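Long-range contacts in cytochrome c' (Rubrivivax gelatinosus, PDB 2J8W), which carries a covalently bound, high-spin heme c without a sixth ligand and has electron-transfer activity, though its exact role is unknown: residues 10-15 and 67-72; 90-95 and 113-118; 34-39 and 103-108. All coordinates share one frame; numbering follows the deposited sequence. Where two conformers were deposited one is given.

Contact 1: residues 10-15 and 67-72. With HEC (heme c), chain C.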
ATOM      1  N   GLU A  10      10.389  -5.768   3.152  1.00 14.15           N
ATOM      2  CA  GLU A  10       9.527  -4.816   3.847  1.00 14.38           C
ATOM      3  C   GLU A  10       8.397  -4.366   2.924  1.00 13.12           C
ATOM      4  O   GLU A  10       7.276  -4.105   3.367  1.00 12.77           O
ATOM      5  CB  GLU A  10      10.332  -3.615   4.310  1.00 15.89           C
ATOM      6  CG  GLU A  10      11.322  -3.857   5.442  1.00 19.65           C
ATOM      7  CD  GLU A  10      11.926  -2.525   5.900  1.00 21.26           C
ATOM      8  OE1 GLU A  10      11.244  -1.812   6.644  1.00 32.02           O
ATOM      9  OE2 GLU A  10      13.021  -2.136   5.481  1.00 28.18           O
ATOM     10  N   TYR A  11       8.683  -4.227   1.625  1.00 13.18           N
ATOM     11  CA  TYR A  11       7.660  -3.811   0.644  1.00 12.02           C
ATOM     12  C   TYR A  11       6.565  -4.836   0.555  1.00 11.74           C
ATOM     13  O   TYR A  11       5.384  -4.492   0.633  1.00 12.08           O
ATOM     14  CB  TYR A  11       8.341  -3.661  -0.702  1.00 12.92           C
ATOM     15  CG  TYR A  11       7.427  -3.263  -1.839  1.00 12.78           C
ATOM     16  CD1 TYR A  11       7.305  -1.930  -2.222  1.00 12.64           C
ATOM     17  CD2 TYR A  11       6.746  -4.215  -2.571  1.00 12.40           C
ATOM     18  CE1 TYR A  11       6.491  -1.550  -3.312  1.00 12.33           C
ATOM     19  CE2 TYR A  11       5.938  -3.852  -3.656  1.00 12.75           C
ATOM     20  CZ  TYR A  11       5.798  -2.538  -3.998  1.00 11.65           C
ATOM     21  OH  TYR A  11       4.998  -2.209  -5.062  1.00 12.19           O
ATOM     22  N   ARG A  12       6.902  -6.119   0.390  1.00 11.67           N
ATOM     23  CA  ARG A  12       5.838  -7.099   0.223  1.00 12.31           C
ATOM     24  C   ARG A  12       5.036  -7.246   1.516  1.00 12.01           C
ATOM     25  O   ARG A  12       3.802  -7.364   1.478  1.00 12.35           O
ATOM     26  CB  ARG A  12       6.413  -8.433  -0.258  1.00 12.48           C
ATOM     27  CG  ARG A  12       7.274  -9.232   0.731  1.00 13.32           C
ATOM     28  CD  ARG A  12       8.297 -10.051  -0.024  1.00 13.97           C
ATOM     29  NE  ARG A  12       8.968 -11.001   0.881  1.00 14.57           N
ATOM     30  CZ  ARG A  12      10.105 -11.613   0.573  1.00 14.37           C
ATOM     31  NH1 ARG A  12      10.689 -11.345  -0.576  1.00 15.84           N
ATOM     32  NH2 ARG A  12      10.663 -12.519   1.381  1.00 16.41           N
ATOM     33  N   GLN A  13       5.705  -7.227   2.666  1.00 12.43           N
ATOM     34  CA  GLN A  13       4.973  -7.254   3.919  1.00 12.71           C
ATOM     35  C   GLN A  13       4.013  -6.098   4.032  1.00 12.01           C
ATOM     36  O   GLN A  13       2.869  -6.278   4.465  1.00 12.30           O
ATOM     37  CB  GLN A  13       5.963  -7.240   5.096  1.00 12.97           C
ATOM     38  CG  GLN A  13       6.757  -8.547   5.250  1.00 14.21           C
ATOM     39  CD  GLN A  13       7.894  -8.462   6.242  1.00 15.91           C
ATOM     40  OE1 GLN A  13       8.295  -7.364   6.660  1.00 19.20           O
ATOM     41  NE2 GLN A  13       8.408  -9.620   6.637  1.00 17.63           N
ATOM     42  N   SER A  14       4.488  -4.909   3.719  1.00 11.62           N
ATOM     43  CA  SER A  14       3.662  -3.707   3.775  1.00 11.44           C
ATOM     44  C   SER A  14       2.455  -3.837   2.854  1.00 10.86           C
ATOM     45  O   SER A  14       1.338  -3.495   3.244  1.00 11.56           O
ATOM     46  CB  SER A  14       4.521  -2.515   3.379  1.00 11.52           C
ATOM     47  OG  SER A  14       5.514  -2.233   4.355  1.00 12.55           O
ATOM     48  N   ALA A  15       2.653  -4.285   1.616  1.00 11.03           N
ATOM     49  CA  ALA A  15       1.525  -4.457   0.729  1.00 10.90           C
ATOM     50  C   ALA A  15       0.527  -5.457   1.267  1.00 11.02           C
ATOM     51  O   ALA A  15      -0.683  -5.212   1.210  1.00 11.16           O
ATOM     52  CB  ALA A  15       1.989  -4.812  -0.666  1.00 11.84           C
ATOM     53  N   HIS A  67      14.927  -9.995   8.145  0.50 20.14           N
ATOM     54  CA  HIS A  67      13.939  -8.922   8.177  0.50 18.85           C
ATOM     55  C   HIS A  67      12.544  -9.438   8.544  0.50 19.25           C
ATOM     56  O   HIS A  67      11.505  -9.002   8.035  0.50 18.53           O
ATOM     57  CB  HIS A  67      13.885  -8.228   6.814  0.50 19.39           C
ATOM     58  CG  HIS A  67      15.209  -7.688   6.365  0.50 18.62           C
ATOM     59  ND1 HIS A  67      16.103  -8.446   5.649  0.50 15.57           N
ATOM     60  CD2 HIS A  67      15.768  -6.455   6.465  0.50 19.16           C
ATOM     61  CE1 HIS A  67      17.152  -7.710   5.323  0.50 15.02           C
ATOM     62  NE2 HIS A  67      16.995  -6.512   5.838  0.50 17.87           N
ATOM     63  N   GLY A  68      12.529 -10.406   9.429  0.50 17.71           N
ATOM     64  CA  GLY A  68      11.294 -10.937   9.924  0.50 18.24           C
ATOM     65  C   GLY A  68      10.513 -11.629   8.854  0.50 18.49           C
ATOM     66  O   GLY A  68       9.288 -11.815   8.987  0.50 19.13           O
ATOM     67  N   THR A  69      11.209 -12.022   7.793  0.50 18.86           N
ATOM     68  CA  THR A  69      10.503 -12.632   6.752  1.00 20.55           C
ATOM     69  C   THR A  69       9.864 -13.932   7.245  1.00 20.40           C
ATOM     70  O   THR A  69      10.496 -14.701   7.987  1.00 21.80           O
ATOM     71  CB  THR A  69      11.245 -12.840   5.427  1.00 19.27           C
ATOM     72  OG1 THR A  69      10.296 -13.292   4.441  1.00 19.07           O
ATOM     73  CG2 THR A  69      12.381 -13.904   5.520  1.00 19.12           C
ATOM     74  N   GLU A  70       8.608 -14.149   6.856  1.00 19.64           N
ATOM     75  CA  GLU A  70       7.902 -15.390   7.037  1.00 20.22           C
ATOM     76  C   GLU A  70       7.716 -16.159   5.738  1.00 19.10           C
ATOM     77  O   GLU A  70       6.980 -17.141   5.690  1.00 22.11           O
ATOM     78  CB  GLU A  70       6.541 -15.108   7.692  1.00 19.31           C
ATOM     79  CG  GLU A  70       6.636 -14.399   9.051  1.00 21.34           C
ATOM     80  CD  GLU A  70       5.284 -14.080   9.619  1.00 23.25           C
ATOM     81  OE1 GLU A  70       4.415 -13.500   8.889  1.00 26.43           O
ATOM     82  OE2 GLU A  70       5.087 -14.396  10.808  1.00 28.86           O
ATOM     83  N   ALA A  71       8.415 -15.755   4.677  1.00 19.81           N
ATOM     84  CA  ALA A  71       8.355 -16.482   3.406  1.00 19.41           C
ATOM     85  C   ALA A  71       9.122 -17.830   3.586  1.00 20.55           C
ATOM     86  O   ALA A  71      10.318 -17.857   3.949  1.00 24.17           O
ATOM     87  CB  ALA A  71       9.025 -15.666   2.293  1.00 20.59           C
ATOM     88  N   LYS A  72       8.462 -18.936   3.258  1.00 21.47           N
ATOM     89  CA  LYS A  72       9.111 -20.252   3.363  1.00 22.01           C
ATOM     90  C   LYS A  72      10.088 -20.437   2.219  1.00 23.51           C
ATOM     91  O   LYS A  72       9.932 -19.876   1.143  1.00 21.37           O
ATOM     92  CB  LYS A  72       8.073 -21.357   3.338  1.00 22.47           C
ATOM     93  CG  LYS A  72       7.300 -21.462   4.623  1.00 23.83           C
ATOM     94  CD  LYS A  72       6.171 -22.483   4.531  1.00 26.97           C
TER
HETATM   95 FE   HEC C1129      -0.183 -13.220   2.283  1.00 14.80          FE
HETATM   96  CHA HEC C1129       2.394 -12.327   4.370  1.00 14.88           C
HETATM   97  CHB HEC C1129      -2.302 -11.297   4.071  1.00 14.18           C
HETATM   98  CHC HEC C1129      -2.536 -13.452  -0.218  1.00 15.21           C
HETATM   99  CHD HEC C1129       1.985 -15.054   0.384  1.00 15.48           C
HETATM  100  NA  HEC C1129       0.027 -12.026   3.885  1.00 14.54           N
HETATM  101  C1A HEC C1129       1.150 -11.817   4.667  1.00 13.80           C
HETATM  102  C2A HEC C1129       0.826 -10.992   5.799  1.00 14.33           C
HETATM  103  C3A HEC C1129      -0.486 -10.704   5.718  1.00 13.48           C
HETATM  104  C4A HEC C1129      -0.992 -11.334   4.512  1.00 14.09           C
HETATM  105  CMA HEC C1129      -1.332  -9.826   6.642  1.00 15.56           C
HETATM  106  CAA HEC C1129       1.804 -10.556   6.886  1.00 15.49           C
HETATM  107  CBA HEC C1129       2.521  -9.281   6.517  1.00 17.52           C
HETATM  108  CGA HEC C1129       3.370  -8.829   7.746  0.50 16.25           C
HETATM  109  O1A HEC C1129       3.226  -9.354   8.895  0.50 18.62           O
HETATM  110  O2A HEC C1129       4.262  -7.929   7.668  0.50 15.58           O
HETATM  111  NB  HEC C1129      -2.067 -12.464   1.936  1.00 13.68           N
HETATM  112  C1B HEC C1129      -2.779 -11.823   2.899  1.00 13.24           C
HETATM  113  C2B HEC C1129      -4.141 -11.695   2.441  1.00 13.93           C
HETATM  114  C3B HEC C1129      -4.212 -12.276   1.238  1.00 12.97           C
HETATM  115  C4B HEC C1129      -2.898 -12.768   0.896  1.00 13.79           C
HETATM  116  CMB HEC C1129      -5.305 -11.054   3.215  1.00 15.54           C
HETATM  117  CAB HEC C1129      -5.414 -12.394   0.315  1.00 14.54           C
HETATM  118  CBB HEC C1129      -6.270 -11.270   0.115  1.00 14.82           C
HETATM  119  NC  HEC C1129      -0.243 -14.017   0.473  1.00 14.22           N
HETATM  120  C1C HEC C1129      -1.317 -14.070  -0.406  1.00 14.76           C
HETATM  121  C2C HEC C1129      -1.035 -14.908  -1.545  1.00 15.16           C
HETATM  122  C3C HEC C1129       0.238 -15.350  -1.391  1.00 15.47           C
HETATM  123  C4C HEC C1129       0.737 -14.834  -0.120  1.00 15.24           C
HETATM  124  CMC HEC C1129      -2.005 -15.162  -2.699  1.00 16.67           C
HETATM  125  CAC HEC C1129       1.066 -16.275  -2.339  1.00 16.66           C
HETATM  126  CBC HEC C1129       0.741 -16.369  -3.682  1.00 16.11           C
HETATM  127  ND  HEC C1129       1.834 -13.609   2.353  1.00 15.42           N
HETATM  128  C1D HEC C1129       2.509 -14.468   1.484  1.00 14.85           C
HETATM  129  C2D HEC C1129       3.875 -14.624   1.933  1.00 15.45           C
HETATM  130  C3D HEC C1129       4.002 -13.794   3.118  1.00 16.09           C
HETATM  131  C4D HEC C1129       2.701 -13.174   3.340  1.00 14.57           C
HETATM  132  CMD HEC C1129       4.947 -15.480   1.291  1.00 17.56           C
HETATM  133  CAD HEC C1129       5.239 -13.546   3.933  1.00 16.26           C
HETATM  134  CBD HEC C1129       5.935 -12.282   3.401  1.00 15.37           C
HETATM  135  CGD HEC C1129       7.237 -12.057   4.159  1.00 15.24           C
HETATM  136  O1D HEC C1129       8.259 -11.785   3.488  1.00 17.00           O
HETATM  137  O2D HEC C1129       7.242 -12.093   5.442  1.00 16.44           O
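Q13 on helix 5-30 and T69 in the loop between helices 38-52 and 74-77 bring their CA atoms to 8.2 Å, and one propionate of heme c reaches in between them. R12 rises with CG between its backbone N and carbonyl carbon (chi1 69°), and its chain then runs extended to NE, which donates to O1D of the heme at 2.8 Å. In the conformer described, T69 OG1 gives that same oxygen a second bond of 2.7 Å and lies at the edge of the R12 guanidinium, while A71 CB approaches R12 NH2 obliquely. T69 OG1 also accepts from A71 N at 3.1 Å, an ST turn that helps fix the hydroxyl beside O1D. This is the propionate site of the cytochrome c' heme pocket, built jointly by the first helix and the loop. The other oxygen, O2D, takes a nearly straight bond (175°) from Q13 NE2 at 3.0 Å and another from E70 N at 2.8 Å. In one of two H67 conformers, Q13 NE2 also makes a weak 3.5 Å bond to H67 O. An alanine in place of Q13 would probably leave O2D with E70 N as its remaining partner here and, secondarily, lose the weak link to H67 O. R12 is positioned in turn by A58 O and T63 O, and E70 OE1 forms a salt bridge with K127.

Contact 2: residues 90-95 and 113-118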
ATOM      1  N   ALA A  90      -4.721 -13.864  -8.283  1.00 17.73           N
ATOM      2  CA  ALA A  90      -5.036 -12.824  -9.267  1.00 17.34           C
ATOM      3  C   ALA A  90      -6.401 -13.060  -9.932  1.00 18.24           C
ATOM      4  O   ALA A  90      -7.179 -12.117 -10.195  1.00 17.69           O
ATOM      5  CB  ALA A  90      -3.948 -12.732 -10.335  1.00 19.07           C
ATOM      6  N   ALA A  91      -6.721 -14.308 -10.218  1.00 18.43           N
ATOM      7  CA  ALA A  91      -8.008 -14.627 -10.831  1.00 19.41           C
ATOM      8  C   ALA A  91      -9.171 -14.297  -9.900  1.00 19.39           C
ATOM      9  O   ALA A  91     -10.192 -13.771 -10.348  1.00 19.01           O
ATOM     10  CB  ALA A  91      -8.041 -16.125 -11.206  1.00 20.76           C
ATOM     11  N   ALA A  92      -9.019 -14.600  -8.615  1.00 17.00           N
ATOM     12  CA  ALA A  92     -10.044 -14.307  -7.623  1.00 16.78           C
ATOM     13  C   ALA A  92     -10.202 -12.806  -7.471  1.00 16.45           C
ATOM     14  O   ALA A  92     -11.318 -12.317  -7.374  1.00 16.12           O
ATOM     15  CB  ALA A  92      -9.680 -14.967  -6.296  1.00 17.47           C
ATOM     16  N   VAL A  93      -9.095 -12.068  -7.439  1.00 15.75           N
ATOM     17  CA  VAL A  93      -9.173 -10.620  -7.293  1.00 16.42           C
ATOM     18  C   VAL A  93      -9.845 -10.010  -8.518  1.00 16.55           C
ATOM     19  O   VAL A  93     -10.580  -9.049  -8.403  1.00 16.27           O
ATOM     20  CB  VAL A  93      -7.789 -10.013  -7.007  1.00 16.53           C
ATOM     21  CG1 VAL A  93      -7.824  -8.471  -7.176  1.00 18.12           C
ATOM     22  CG2 VAL A  93      -7.236 -10.489  -5.634  1.00 18.15           C
ATOM     23  N   ASP A  94      -9.627 -10.563  -9.703  1.00 16.69           N
ATOM     24  CA  ASP A  94     -10.321 -10.069 -10.873  1.00 18.91           C
ATOM     25  C   ASP A  94     -11.831 -10.182 -10.673  1.00 17.17           C
ATOM     26  O   ASP A  94     -12.593  -9.279 -11.034  1.00 16.97           O
ATOM     27  CB  ASP A  94      -9.937 -10.883 -12.119  1.00 20.54           C
ATOM     28  CG  ASP A  94      -8.590 -10.534 -12.682  1.00 25.95           C
ATOM     29  OD1 ASP A  94      -8.035  -9.487 -12.317  1.00 32.13           O
ATOM     30  OD2 ASP A  94      -8.113 -11.329 -13.552  1.00 31.45           O
ATOM     31  N   LYS A  95     -12.279 -11.313 -10.179  1.00 16.43           N
ATOM     32  CA  LYS A  95     -13.698 -11.485  -9.886  1.00 16.44           C
ATOM     33  C   LYS A  95     -14.188 -10.535  -8.809  1.00 15.08           C
ATOM     34  O   LYS A  95     -15.304 -10.029  -8.891  1.00 14.98           O
ATOM     35  CB  LYS A  95     -13.985 -12.911  -9.467  1.00 19.21           C
ATOM     36  CG  LYS A  95     -13.778 -13.908 -10.546  1.00 24.10           C
ATOM     37  CD  LYS A  95     -14.193 -15.273 -10.023  1.00 29.80           C
ATOM     38  CE  LYS A  95     -14.678 -16.223 -11.075  1.00 32.92           C
ATOM     39  NZ  LYS A  95     -15.463 -17.300 -10.416  1.00 35.29           N
ATOM     40  N   GLY A 113     -15.226 -14.957  -0.811  1.00 13.19           N
ATOM     41  CA  GLY A 113     -14.875 -16.328  -0.457  1.00 13.89           C
ATOM     42  C   GLY A 113     -13.765 -16.898  -1.307  1.00 14.34           C
ATOM     43  O   GLY A 113     -12.816 -17.531  -0.820  1.00 15.87           O
ATOM     44  N   GLU A 114     -13.875 -16.661  -2.598  1.00 15.34           N
ATOM     45  CA  GLU A 114     -12.839 -17.169  -3.526  1.00 16.49           C
ATOM     46  C   GLU A 114     -11.495 -16.508  -3.221  1.00 14.81           C
ATOM     47  O   GLU A 114     -10.423 -17.144  -3.219  1.00 16.79           O
ATOM     48  CB  GLU A 114     -13.289 -16.896  -4.967  0.65 18.22           C
ATOM     49  CG  GLU A 114     -12.489 -17.589  -6.041  0.65 21.19           C
ATOM     50  CD  GLU A 114     -13.193 -17.641  -7.407  0.65 23.27           C
ATOM     51  OE1 GLU A 114     -14.182 -16.914  -7.628  0.65 30.88           O
ATOM     52  OE2 GLU A 114     -12.729 -18.405  -8.288  0.65 31.77           O
ATOM     53  N   THR A 115     -11.514 -15.200  -2.999  1.00 14.79           N
ATOM     54  CA  THR A 115     -10.275 -14.472  -2.736  1.00 14.75           C
ATOM     55  C   THR A 115      -9.635 -14.955  -1.441  1.00 15.03           C
ATOM     56  O   THR A 115      -8.448 -15.263  -1.385  1.00 15.92           O
ATOM     57  CB  THR A 115     -10.524 -12.954  -2.718  1.00 14.50           C
ATOM     58  OG1 THR A 115     -11.015 -12.543  -3.983  1.00 15.17           O
ATOM     59  CG2 THR A 115      -9.244 -12.191  -2.453  1.00 15.68           C
ATOM     60  N   GLY A 116     -10.431 -15.057  -0.393  1.00 15.67           N
ATOM     61  CA  GLY A 116      -9.939 -15.555   0.866  1.00 16.54           C
ATOM     62  C   GLY A 116      -9.358 -16.952   0.767  1.00 17.19           C
ATOM     63  O   GLY A 116      -8.315 -17.241   1.385  1.00 17.91           O
ATOM     64  N   GLY A 117      -9.997 -17.820  -0.013  1.00 16.88           N
ATOM     65  CA  GLY A 117      -9.437 -19.159  -0.260  1.00 17.55           C
ATOM     66  C   GLY A 117      -8.068 -19.110  -0.922  1.00 18.37           C
ATOM     67  O   GLY A 117      -7.179 -19.912  -0.621  1.00 19.66           O
ATOM     68  N   ALA A 118      -7.862 -18.124  -1.777  1.00 17.98           N
ATOM     69  CA  ALA A 118      -6.557 -17.979  -2.424  1.00 17.53           C
ATOM     70  C   ALA A 118      -5.506 -17.468  -1.430  1.00 17.45           C
ATOM     71  O   ALA A 118      -4.328 -17.856  -1.507  1.00 18.22           O
ATOM     72  CB  ALA A 118      -6.689 -17.065  -3.622  1.00 18.54           C
TER
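T115 OG1 hydrogen-bonds to A111 O within its own helix and lies 3.4 Å from A92 O of the helix alongside, where two neighbours of the cytochrome c' four-helix bundle meet. The segments of helices 79-102 and 105-126 run nearly antiparallel at 158°, their axes 8.4 Å apart. The close approach centres on A92, whose CA lies 4.9 Å from T115 CA. The methyl of A92 points at the other helix and meets T115 CA and T115 OG1, each at 3.6 Å, and E114 CG flanks it. At the surface, K95 NZ and E114 OE1 form a salt bridge of 3.1 Å in one conformer of E114; K95 CD sits improbably near OE1, so the finer detail of this bridge is doubtful. F89 and L96 pack on T115 as well, and both T115 and A118 touch the heme, so this face of helix 105-126 lines part of its pocket. T115 CG2, anti to the backbone N, reaches obliquely to V93 CG2 at 4.1 Å.

Contact 3: residues 34-39 and 103-108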
ATOM      1  N   ALA A  34     -20.981  -5.590   9.397  1.00 12.92           N
ATOM      2  CA  ALA A  34     -21.140  -4.155   9.136  1.00 13.70           C
ATOM      3  C   ALA A  34     -22.221  -4.031   8.084  1.00 13.79           C
ATOM      4  O   ALA A  34     -22.269  -4.863   7.195  1.00 13.13           O
ATOM      5  CB  ALA A  34     -19.828  -3.540   8.616  1.00 16.16           C
ATOM      6  N   PRO A  35     -23.034  -2.962   8.149  1.00 14.16           N
ATOM      7  CA  PRO A  35     -24.034  -2.782   7.087  1.00 14.50           C
ATOM      8  C   PRO A  35     -23.380  -2.663   5.724  1.00 12.77           C
ATOM      9  O   PRO A  35     -22.298  -2.099   5.569  1.00 14.27           O
ATOM     10  CB  PRO A  35     -24.778  -1.526   7.488  1.00 16.05           C
ATOM     11  CG  PRO A  35     -24.507  -1.370   8.952  1.00 18.33           C
ATOM     12  CD  PRO A  35     -23.155  -1.955   9.214  1.00 15.10           C
ATOM     13  N   PHE A  36     -24.052  -3.198   4.721  1.00 12.78           N
ATOM     14  CA  PHE A  36     -23.559  -3.119   3.371  1.00 12.64           C
ATOM     15  C   PHE A  36     -23.698  -1.715   2.818  1.00 12.92           C
ATOM     16  O   PHE A  36     -24.767  -1.138   2.873  1.00 14.43           O
ATOM     17  CB  PHE A  36     -24.262  -4.129   2.484  1.00 13.15           C
ATOM     18  CG  PHE A  36     -23.807  -4.136   1.063  1.00 12.72           C
ATOM     19  CD1 PHE A  36     -22.507  -4.483   0.734  1.00 13.33           C
ATOM     20  CD2 PHE A  36     -24.672  -3.827  -0.002  1.00 13.10           C
ATOM     21  CE1 PHE A  36     -22.075  -4.512  -0.577  1.00 14.06           C
ATOM     22  CE2 PHE A  36     -24.237  -3.881  -1.311  1.00 14.06           C
ATOM     23  CZ  PHE A  36     -22.954  -4.215  -1.596  1.00 13.55           C
ATOM     24  N   ASP A  37     -22.625  -1.176   2.263  1.00 13.16           N
ATOM     25  CA  ASP A  37     -22.642   0.083   1.545  1.00 13.37           C
ATOM     26  C   ASP A  37     -21.862  -0.200   0.273  1.00 13.16           C
ATOM     27  O   ASP A  37     -20.638  -0.445   0.316  1.00 13.65           O
ATOM     28  CB  ASP A  37     -22.012   1.156   2.407  1.00 14.95           C
ATOM     29  CG  ASP A  37     -21.941   2.505   1.746  1.00 17.83           C
ATOM     30  OD1 ASP A  37     -21.573   2.586   0.587  1.00 17.62           O
ATOM     31  OD2 ASP A  37     -22.151   3.503   2.449  1.00 23.04           O
ATOM     32  N   ALA A  38     -22.559  -0.233  -0.863  1.00 14.15           N
ATOM     33  CA  ALA A  38     -21.944  -0.622  -2.116  1.00 14.52           C
ATOM     34  C   ALA A  38     -20.818   0.313  -2.541  1.00 14.01           C
ATOM     35  O   ALA A  38     -19.812  -0.133  -3.110  1.00 14.38           O
ATOM     36  CB  ALA A  38     -23.005  -0.733  -3.235  1.00 15.87           C
ATOM     37  N   LYS A  39     -20.977   1.597  -2.260  1.00 14.74           N
ATOM     38  CA  LYS A  39     -19.931   2.566  -2.608  1.00 15.87           C
ATOM     39  C   LYS A  39     -18.657   2.307  -1.813  1.00 14.77           C
ATOM     40  O   LYS A  39     -17.571   2.296  -2.395  1.00 15.04           O
ATOM     41  CB  LYS A  39     -20.454   4.000  -2.376  1.00 17.19           C
ATOM     42  CG  LYS A  39     -19.409   5.071  -2.620  1.00 20.85           C
ATOM     43  CD  LYS A  39     -19.977   6.473  -2.463  1.00 22.64           C
ATOM     44  CE  LYS A  39     -18.926   7.541  -2.723  1.00 27.36           C
ATOM     45  NZ  LYS A  39     -17.961   7.715  -1.599  1.00 32.76           N
ATOM     46  N   GLY A 103     -21.833  -3.884  -7.661  1.00 16.83           N
ATOM     47  CA  GLY A 103     -22.502  -3.618  -6.393  1.00 17.71           C
ATOM     48  C   GLY A 103     -23.425  -4.738  -5.911  1.00 16.75           C
ATOM     49  O   GLY A 103     -24.137  -4.578  -4.921  1.00 20.02           O
ATOM     50  N   ASP A 104     -23.391  -5.882  -6.563  1.00 16.38           N
ATOM     51  CA  ASP A 104     -24.252  -7.011  -6.200  1.00 16.29           C
ATOM     52  C   ASP A 104     -23.668  -7.706  -4.979  1.00 14.50           C
ATOM     53  O   ASP A 104     -22.597  -8.264  -5.038  1.00 15.41           O
ATOM     54  CB  ASP A 104     -24.400  -7.957  -7.392  1.00 16.49           C
ATOM     55  CG  ASP A 104     -25.372  -9.023  -7.158  0.50 20.39           C
ATOM     56  OD1 ASP A 104     -25.202  -9.810  -6.286  0.50 25.63           O
ATOM     57  OD2 ASP A 104     -26.383  -9.092  -7.866  0.50 28.82           O
ATOM     58  N   PHE A 105     -24.393  -7.683  -3.878  1.00 14.67           N
ATOM     59  CA  PHE A 105     -23.956  -8.275  -2.632  1.00 14.12           C
ATOM     60  C   PHE A 105     -23.557  -9.739  -2.800  1.00 14.53           C
ATOM     61  O   PHE A 105     -22.522 -10.166  -2.313  1.00 13.96           O
ATOM     62  CB  PHE A 105     -25.038  -8.119  -1.566  1.00 14.74           C
ATOM     63  CG  PHE A 105     -24.613  -8.641  -0.225  1.00 13.83           C
ATOM     64  CD1 PHE A 105     -24.681 -10.007   0.089  1.00 14.26           C
ATOM     65  CD2 PHE A 105     -24.024  -7.828   0.700  1.00 16.17           C
ATOM     66  CE1 PHE A 105     -24.251 -10.486   1.304  1.00 15.20           C
ATOM     67  CE2 PHE A 105     -23.559  -8.311   1.906  1.00 17.33           C
ATOM     68  CZ  PHE A 105     -23.672  -9.641   2.194  1.00 16.10           C
ATOM     69  N   ALA A 106     -24.380 -10.512  -3.521  1.00 14.15           N
ATOM     70  CA  ALA A 106     -24.096 -11.926  -3.668  1.00 15.59           C
ATOM     71  C   ALA A 106     -22.797 -12.133  -4.441  1.00 14.34           C
ATOM     72  O   ALA A 106     -22.027 -13.008  -4.106  1.00 15.34           O
ATOM     73  CB  ALA A 106     -25.249 -12.625  -4.363  1.00 16.94           C
ATOM     74  N   GLN A 107     -22.594 -11.352  -5.503  1.00 15.88           N
ATOM     75  CA  GLN A 107     -21.369 -11.494  -6.296  1.00 14.99           C
ATOM     76  C   GLN A 107     -20.154 -11.084  -5.461  1.00 12.97           C
ATOM     77  O   GLN A 107     -19.111 -11.732  -5.531  1.00 14.01           O
ATOM     78  CB  GLN A 107     -21.444 -10.610  -7.548  0.65 16.39           C
ATOM     79  CG  GLN A 107     -20.406 -10.876  -8.655  0.65 18.96           C
ATOM     80  CD  GLN A 107     -20.534  -9.903  -9.841  0.60 19.56           C
ATOM     81  OE1 GLN A 107     -19.602  -9.742 -10.730  0.65 19.83           O
ATOM     82  NE2 GLN A 107     -21.679  -9.219  -9.851  0.65 17.41           N
ATOM     83  N   ILE A 108     -20.282 -10.026  -4.669  1.00 13.37           N
ATOM     84  CA  ILE A 108     -19.187  -9.613  -3.790  1.00 12.93           C
ATOM     85  C   ILE A 108     -18.878 -10.688  -2.777  1.00 11.84           C
ATOM     86  O   ILE A 108     -17.718 -11.050  -2.562  1.00 13.12           O
ATOM     87  CB  ILE A 108     -19.518  -8.277  -3.093  1.00 12.26           C
ATOM     88  CG1 ILE A 108     -19.545  -7.127  -4.126  1.00 13.40           C
ATOM     89  CG2 ILE A 108     -18.528  -7.962  -1.968  1.00 13.19           C
ATOM     90  CD1 ILE A 108     -20.161  -5.856  -3.605  1.00 15.22           C
TER
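F36 and F105 both hold CG anti to their backbone N (chi1 -179° and -177°), and from these positions the two rings meet edge to face. The edge of F105 comes over one face of F36, with planes at 87° and centroids 5.2 Å apart. F105 CD2 carries the touch, 3.7 Å from F36 CD1 and displaced from the ring centre toward the rim. On the opposite face of F36 its own chain folds back, placing A38 N 4.0 Å above the plane and over the ring centre, so the ring is sandwiched. The far edge of the ring points into the turn: F36 CZ lies 3.5 Å from G103 O, near the ring plane, where the carbonyl would probably attract the slightly positive ring hydrogens. I108 CD1 meets the same edge tip to tip, 3.8 Å from F36 CZ. Beside the ring, A38 CB packs at 4.3 Å on CA of G103, which has positive phi and is the first residue beyond helix 79-102. M29 of helix 5-30 touches F36, and V26 touches I108. A helix starts within each segment: D37 OD1 accepts from V40 N, and D104 OD1 from Q107 N at 3.1 Å. The arrangement is that of one end of a four-helix bundle, where a connecting loop lays an aromatic side chain against the turn between two antiparallel helices, each new helix opening on an aspartate N-cap.

Overall arrangement
The three contacts are spread along the four-helix bundle of helices 5-30, 38-52, 79-102 and 105-126. Contact 1 lies across the chain's centre from both others, its centre about 21 Å from that of contact 2 and about 31 Å from that of contact 3. Contacts 2 and 3 share helix 105-126; their centres are about 16 Å apart and their nearest atoms about 5 Å. In sequence contact 1 closes before contact 2 opens, whereas contact 3 alternates with each. The propionate end of the heme site and the distant loop end thereby belong to one bundle, and helix 105-126, which carries C119, C122 and H123, takes part in contacts 2 and 3.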